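Local coordinates for protein protease Do-like 1, chloroplastic (Arabidopsis thaliana, PDB 3QO6) that cleaves proteins as a thylakoid serine endopeptidase required at high temperature and may degrade damaged proteins, at residues F210-V214 and D215-G219; G219-D222 and Q223-F227; Q243-Q247 and L248-G252. All coordinates share one frame; numbering follows the deposited sequence.

Contact 1 (F210-V214 and D215-G219); sequences FSIPV and DTVGG
Val217 turns back over the strand-to-helix junction and meets the last two strand residues and the first of its own helix. Its CB sits 3.2 Å from Val214 O, against the carbonyl of the preceding turn. From there the side chain forks: CG1 barely brushes that same oxygen, whereas CG2 reaches past Pro213 O to end 3.9 Å from Ile212 CG2. With CG1 anti to the backbone N (chi1 164°), CG2 falls beside that N and is aimed at the end of the strand. The isoleucine and valine branches meet roughly perpendicular; the end of the isoleucine leads away from the helix, and its side chain lies about 5 Å from that of Asp101, a predicted charge-relay residue. Next to this pair, Thr216 lays its CG2 3.4 Å from Pro213 CG, and its OG1 faces Ile212 CG2.

Pro213 takes the N-cap position. Its carbonyl accepts Val217 N at 3.2 Å, in the carbonyl plane, and more weakly Thr216 N. One residue on, Val214 O receives a nearly straight bond from Gly218 N at 2.8 Å (170° at the hydrogen). The first turn is thus closed by main-chain bonds, and the Asp215 carboxylate ties it to the backbone N-H of Ser122, while apolar groups fill the angle between strand 209-213 and helix 214-227 in the protease domain.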
loop_
_atom_site.group_PDB
_atom_site.type_symbol
_atom_site.label_atom_id
_atom_site.label_comp_id
_atom_site.label_asym_id
_atom_site.label_seq_id
_atom_site.Cartn_x
_atom_site.Cartn_y
_atom_site.Cartn_z
ATOM N N PHE B 210 23.713 8.640 -15.304
ATOM C CA PHE B 210 25.143 8.736 -15.068
ATOM C C PHE B 210 26.031 7.666 -15.722
ATOM O O PHE B 210 25.644 6.516 -15.865
ATOM C CB PHE B 210 25.366 8.726 -13.581
ATOM C CG PHE B 210 24.477 9.695 -12.832
ATOM C CD1 PHE B 210 23.344 9.243 -12.163
ATOM C CD2 PHE B 210 24.832 11.044 -12.712
ATOM C CE1 PHE B 210 22.586 10.123 -11.363
ATOM C CE2 PHE B 210 24.090 11.912 -11.923
ATOM C CZ PHE B 210 22.964 11.454 -11.237
ATOM N N SER B 211 27.223 8.068 -16.143
ATOM C CA SER B 211 28.182 7.146 -16.744
ATOM C C SER B 211 29.528 7.310 -16.042
ATOM O O SER B 211 29.924 8.443 -15.703
ATOM C CB SER B 211 28.357 7.449 -18.217
ATOM O OG SER B 211 27.128 7.307 -18.883
ATOM N N ILE B 212 30.213 6.192 -15.797
ATOM C CA ILE B 212 31.528 6.256 -15.164
ATOM C C ILE B 212 32.379 6.731 -16.341
ATOM O O ILE B 212 32.285 6.157 -17.438
ATOM C CB ILE B 212 32.060 4.858 -14.703
ATOM C CG1 ILE B 212 31.113 4.191 -13.694
ATOM C CG2 ILE B 212 33.418 5.037 -14.053
ATOM C CD1 ILE B 212 30.891 5.007 -12.455
ATOM N N PRO B 213 33.197 7.786 -16.143
ATOM C CA PRO B 213 34.029 8.295 -17.238
ATOM C C PRO B 213 35.100 7.320 -17.717
ATOM O O PRO B 213 35.779 6.653 -16.934
ATOM C CB PRO B 213 34.605 9.581 -16.671
ATOM C CG PRO B 213 34.717 9.268 -15.187
ATOM C CD PRO B 213 33.470 8.502 -14.878
ATOM N N VAL B 214 35.228 7.251 -19.028
ATOM C CA VAL B 214 36.179 6.382 -19.684
ATOM C C VAL B 214 37.598 6.432 -19.120
ATOM O O VAL B 214 38.251 5.399 -18.978
ATOM C CB VAL B 214 36.214 6.712 -21.182
ATOM C CG1 VAL B 214 36.725 8.119 -21.379
ATOM C CG2 VAL B 214 37.026 5.681 -21.931
ATOM N N ASP B 215 38.081 7.622 -18.797
ATOM C CA ASP B 215 39.426 7.735 -18.274
ATOM C C ASP B 215 39.644 6.873 -17.029
ATOM O O ASP B 215 40.646 6.148 -16.934
ATOM C CB ASP B 215 39.779 9.205 -17.999
ATOM C CG ASP B 215 39.958 10.006 -19.290
ATOM O OD1 ASP B 215 39.765 9.433 -20.402
ATOM O OD2 ASP B 215 40.295 11.212 -19.193
ATOM N N THR B 216 38.719 6.908 -16.078
ATOM C CA THR B 216 38.956 6.085 -14.923
ATOM C C THR B 216 38.700 4.612 -15.285
ATOM O O THR B 216 39.262 3.706 -14.676
ATOM C CB THR B 216 38.151 6.601 -13.664
ATOM O OG1 THR B 216 37.117 5.687 -13.304
ATOM C CG2 THR B 216 37.585 7.966 -13.925
ATOM N N VAL B 217 37.912 4.376 -16.323
ATOM C CA VAL B 217 37.613 3.016 -16.741
ATOM C C VAL B 217 38.840 2.317 -17.308
ATOM O O VAL B 217 39.198 1.224 -16.874
ATOM C CB VAL B 217 36.466 3.003 -17.800
ATOM C CG1 VAL B 217 36.398 1.665 -18.534
ATOM C CG2 VAL B 217 35.160 3.241 -17.102
ATOM N N GLY B 218 39.478 2.960 -18.279
ATOM C CA GLY B 218 40.650 2.393 -18.916
ATOM C C GLY B 218 41.734 1.932 -17.957
ATOM O O GLY B 218 42.331 0.875 -18.165
ATOM N N GLY B 219 41.998 2.716 -16.911
ATOM C CA GLY B 219 43.016 2.336 -15.952
ATOM C C GLY B 219 42.644 1.037 -15.264
ATOM O O GLY B 219 43.445 0.099 -15.200
#

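Contact 2 (G219-D222 and Q223-F227); sequences GIVD and QLVRF
Gly219 accepts Gln223 N through its carbonyl oxygen at 3.0 Å, with an almost straight N-H (171°). The glutamine side chain folds over the same oxygen: its CG, placed beside the backbone N, comes to 3.5 Å from Gly219 O, and the extended chain then carries the amide back toward the start of the helix, with NE2 near Gly219. Elsewhere Gln223 packs on Val230.

Ile220 follows with the main apolar pair. Its carbonyl takes Leu224 N, the donor tilted 25° from the carbonyl plane, and its CG2 lies 3.6 Å from Leu224 CD1. The two side chains run alongside each other, forming a continuous ridge one turn long. CG2 of Ile220 is the branch anti to the backbone N, which turns it along the helix axis toward the leucine. A helix at the C-terminal end of the protease domain is a feature of the chymotrypsin-like fold; here helix 214-227 packs on the N-terminal barrel: Ile220 rests on Val102, and Leu224 on Val104, both of strand 102-107.

Val221 shares Val104 and also touches Val67. Its carbonyl is bonded to Val225 N at 3.0 Å, while Val221 CG1 and Val225 CG2 stand 4.2 Å apart; the closer approach of that CG2 is to the oxygen, at 3.2 Å from Val221 O.

Asp222 lies on the exposed face. Its backbone oxygen takes Arg226 N nearly end-on at 3.0 Å and Val225 N only weakly. Arg226 CG passes over this oxygen before the chain extends to its guanidinium, whose NH2 remains 5.6 Å from Asp222 OD1, a separation at which any attraction would be diffuse.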
loop_
_atom_site.group_PDB
_atom_site.type_symbol
_atom_site.label_atom_id
_atom_site.label_comp_id
_atom_site.label_asym_id
_atom_site.label_seq_id
_atom_site.Cartn_x
_atom_site.Cartn_y
_atom_site.Cartn_z
ATOM N N GLY B 219 41.998 2.716 -16.911
ATOM C CA GLY B 219 43.016 2.336 -15.952
ATOM C C GLY B 219 42.644 1.037 -15.264
ATOM O O GLY B 219 43.445 0.099 -15.200
ATOM N N ILE B 220 41.415 0.998 -14.749
ATOM C CA ILE B 220 40.859 -0.152 -14.050
ATOM C C ILE B 220 40.834 -1.408 -14.922
ATOM O O ILE B 220 41.144 -2.497 -14.448
ATOM C CB ILE B 220 39.440 0.171 -13.584
ATOM C CG1 ILE B 220 39.511 1.247 -12.512
ATOM C CG2 ILE B 220 38.707 -1.105 -13.116
ATOM C CD1 ILE B 220 38.167 1.578 -11.935
ATOM N N VAL B 221 40.454 -1.279 -16.187
ATOM C CA VAL B 221 40.460 -2.452 -17.037
ATOM C C VAL B 221 41.909 -2.975 -17.206
ATOM O O VAL B 221 42.114 -4.192 -17.230
ATOM C CB VAL B 221 39.807 -2.156 -18.416
ATOM C CG1 VAL B 221 39.995 -3.333 -19.373
ATOM C CG2 VAL B 221 38.316 -1.907 -18.222
ATOM N N ASP B 222 42.905 -2.081 -17.305
ATOM C CA ASP B 222 44.291 -2.532 -17.439
ATOM C C ASP B 222 44.653 -3.357 -16.220
ATOM O O ASP B 222 44.996 -4.543 -16.333
ATOM C CB ASP B 222 45.281 -1.367 -17.529
ATOM C CG ASP B 222 45.115 -0.564 -18.786
ATOM O OD1 ASP B 222 45.047 -1.175 -19.871
ATOM O OD2 ASP B 222 45.058 0.682 -18.697
ATOM N N GLN B 223 44.564 -2.731 -15.054
ATOM C CA GLN B 223 44.895 -3.407 -13.819
ATOM C C GLN B 223 44.139 -4.697 -13.627
ATOM O O GLN B 223 44.658 -5.653 -13.061
ATOM C CB GLN B 223 44.620 -2.509 -12.639
ATOM C CG GLN B 223 45.433 -1.264 -12.640
ATOM C CD GLN B 223 45.114 -0.447 -11.430
ATOM O OE1 GLN B 223 45.333 -0.895 -10.293
ATOM N NE2 GLN B 223 44.565 0.753 -11.645
ATOM N N LEU B 224 42.906 -4.732 -14.093
ATOM C CA LEU B 224 42.124 -5.933 -13.937
ATOM C C LEU B 224 42.595 -7.078 -14.842
ATOM O O LEU B 224 42.521 -8.253 -14.455
ATOM C CB LEU B 224 40.654 -5.626 -14.186
ATOM C CG LEU B 224 39.916 -4.933 -13.046
ATOM C CD1 LEU B 224 38.493 -4.652 -13.491
ATOM C CD2 LEU B 224 39.921 -5.823 -11.796
ATOM N N VAL B 225 43.076 -6.748 -16.040
ATOM C CA VAL B 225 43.527 -7.781 -16.970
ATOM C C VAL B 225 44.914 -8.290 -16.577
ATOM O O VAL B 225 45.243 -9.447 -16.802
ATOM C CB VAL B 225 43.546 -7.253 -18.427
ATOM C CG1 VAL B 225 44.166 -8.270 -19.327
ATOM C CG2 VAL B 225 42.116 -6.968 -18.913
ATOM N N ARG B 226 45.714 -7.423 -15.969
ATOM C CA ARG B 226 47.059 -7.780 -15.545
ATOM C C ARG B 226 47.121 -8.578 -14.264
ATOM O O ARG B 226 47.800 -9.601 -14.188
ATOM C CB ARG B 226 47.888 -6.542 -15.287
ATOM C CG ARG B 226 48.223 -5.723 -16.472
ATOM C CD ARG B 226 49.221 -4.701 -16.031
ATOM N NE ARG B 226 49.481 -3.741 -17.081
ATOM C CZ ARG B 226 50.111 -2.594 -16.889
ATOM N NH1 ARG B 226 50.549 -2.272 -15.670
ATOM N NH2 ARG B 226 50.284 -1.766 -17.915
ATOM N N PHE B 227 46.420 -8.088 -13.254
ATOM C CA PHE B 227 46.445 -8.704 -11.943
ATOM C C PHE B 227 45.102 -9.218 -11.430
ATOM O O PHE B 227 45.028 -9.859 -10.382
ATOM C CB PHE B 227 47.030 -7.675 -10.990
ATOM C CG PHE B 227 48.231 -6.952 -11.553
ATOM C CD1 PHE B 227 48.202 -5.576 -11.758
ATOM C CD2 PHE B 227 49.418 -7.641 -11.825
ATOM C CE1 PHE B 227 49.343 -4.890 -12.216
ATOM C CE2 PHE B 227 50.551 -6.968 -12.280
ATOM C CZ PHE B 227 50.512 -5.590 -12.472
#

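Contact 3 (Q243-Q247 and L248-G252); sequences QSVEQ and LGVSG
Val245 and Val250 make a compact apolar contact inside a surface loop of the PDZ domain, between strand 238-239 and strand 253-257. The loop folds back on itself without forming a regular helix or strand, and the two valines meet across the bend. Val245 CG2 sits 3.4 Å from Val250 CG2, equally close to Val250 CB, and a little farther from CG1, so a single methyl is tucked against the fork of the other residue. The two side chains are set nearly perpendicular. In Val245, CG1 takes the position between the backbone N and the carbonyl carbon (chi1 72°), leaving CG2 anti to that N and directed at its partner.

The bend is tied by its backbone. Leu248 N donates to Val245 O at 3.2 Å, and the donor stands well above the carbonyl plane, by 51°. A water lies 2.8 Å from the same Val245 O and 3.2 Å from Val250 O, and is placed to donate to both carbonyls, although it has too few protons for all the oxygens near it. Val245 O thus has the Leu248 N-H and probably the water as partners. Leu248 folds its own side chain back over the preceding peptide group, and its CD2 lies 3.9 Å from Gln247 CB.

Gly249 follows with both backbone angles positive (phi 56°), and Val250 faces Val245 beyond it. Outward, Gln247 packs on Ala42 of the second subunit, and its carbonyl forms a weak hydrogen bond with Arg274 of the third. Residues 245-248 form a beta turn close to type I, followed by a glycine in the left-handed helical region, in an inter-strand loop of a PDZ domain.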
loop_
_atom_site.group_PDB
_atom_site.type_symbol
_atom_site.label_atom_id
_atom_site.label_comp_id
_atom_site.label_asym_id
_atom_site.label_seq_id
_atom_site.Cartn_x
_atom_site.Cartn_y
_atom_site.Cartn_z
ATOM N N GLN B 243 24.936 11.772 9.002
ATOM C CA GLN B 243 23.672 11.858 9.748
ATOM C C GLN B 243 23.721 11.727 11.282
ATOM O O GLN B 243 23.514 12.710 11.999
ATOM C CB GLN B 243 22.678 10.823 9.203
ATOM C CG GLN B 243 21.720 11.356 8.135
ATOM C CD GLN B 243 20.707 12.354 8.688
ATOM O OE1 GLN B 243 21.053 13.486 9.046
ATOM N NE2 GLN B 243 19.450 11.931 8.766
ATOM N N SER B 244 23.966 10.514 11.781
ATOM C CA SER B 244 24.013 10.265 13.228
ATOM C C SER B 244 25.148 11.003 13.926
ATOM O O SER B 244 25.579 10.614 15.006
ATOM C CB SER B 244 24.133 8.757 13.518
ATOM O OG SER B 244 25.391 8.231 13.114
ATOM N N VAL B 245 25.625 12.071 13.303
ATOM C CA VAL B 245 26.705 12.868 13.853
ATOM C C VAL B 245 26.222 14.305 13.823
ATOM O O VAL B 245 26.820 15.197 14.418
ATOM C CB VAL B 245 27.981 12.743 12.982
ATOM C CG1 VAL B 245 27.797 13.489 11.659
ATOM C CG2 VAL B 245 29.177 13.281 13.734
ATOM N N GLU B 246 25.115 14.496 13.117
ATOM C CA GLU B 246 24.487 15.799 12.921
ATOM C C GLU B 246 24.196 16.550 14.207
ATOM O O GLU B 246 24.473 17.748 14.334
ATOM C CB GLU B 246 23.175 15.617 12.146
ATOM C CG GLU B 246 22.606 16.902 11.576
ATOM C CD GLU B 246 23.578 17.587 10.624
ATOM O OE1 GLU B 246 23.922 16.984 9.579
ATOM O OE2 GLU B 246 24.006 18.725 10.927
ATOM N N GLN B 247 23.649 15.823 15.166
ATOM C CA GLN B 247 23.255 16.403 16.433
ATOM C C GLN B 247 24.366 16.663 17.443
ATOM O O GLN B 247 24.094 16.873 18.622
ATOM C CB GLN B 247 22.184 15.503 17.035
ATOM C CG GLN B 247 21.123 15.142 16.006
ATOM C CD GLN B 247 19.728 15.535 16.437
ATOM O OE1 GLN B 247 19.014 14.744 17.052
ATOM N NE2 GLN B 247 19.336 16.767 16.130
ATOM N N LEU B 248 25.612 16.685 16.982
ATOM C CA LEU B 248 26.744 16.883 17.881
ATOM C C LEU B 248 27.644 18.068 17.521
ATOM O O LEU B 248 28.715 18.237 18.107
ATOM C CB LEU B 248 27.587 15.604 17.922
ATOM C CG LEU B 248 26.963 14.298 18.418
ATOM C CD1 LEU B 248 26.644 14.420 19.892
ATOM C CD2 LEU B 248 25.710 13.971 17.625
ATOM N N GLY B 249 27.218 18.887 16.565
ATOM C CA GLY B 249 28.034 20.025 16.174
ATOM C C GLY B 249 29.428 19.599 15.740
ATOM O O GLY B 249 30.409 20.335 15.908
ATOM N N VAL B 250 29.504 18.393 15.181
ATOM C CA VAL B 250 30.750 17.811 14.695
ATOM C C VAL B 250 31.166 18.428 13.356
ATOM O O VAL B 250 30.494 18.254 12.342
ATOM C CB VAL B 250 30.589 16.287 14.521
ATOM C CG1 VAL B 250 31.849 15.689 13.931
ATOM C CG2 VAL B 250 30.274 15.649 15.860
ATOM N N SER B 251 32.283 19.141 13.357
ATOM C CA SER B 251 32.771 19.788 12.145
ATOM C C SER B 251 33.179 18.816 11.036
ATOM O O SER B 251 32.621 18.861 9.939
ATOM C CB SER B 251 33.950 20.706 12.483
ATOM O OG SER B 251 33.539 21.757 13.353
ATOM N N GLY B 252 34.144 17.943 11.323
ATOM C CA GLY B 252 34.611 16.987 10.326
ATOM C C GLY B 252 34.070 15.564 10.416
ATOM O O GLY B 252 32.865 15.364 10.559
HETATM O O HOH W 1 27.555 17.653 13.371
#

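Overall arrangement
From the N terminus, contact 1 comes first, at the point where strand 209-213 of the protease domain's C-terminal sheet passes into helix 214-227. Contact 2 begins on its last residue, Gly219, and carries the same helix on over the N-terminal barrel; their centres are 13 Å apart. Together they join the two halves of the protease domain. The chain then leaves for the PDZ domain, where contact 3 closes a bend between strands 238-239 and 253-257. It is in series with the others, neither crossing nor enclosing them; its nearest atoms lie about 27 Å from contact 2, on the opposite side of the chain's centre.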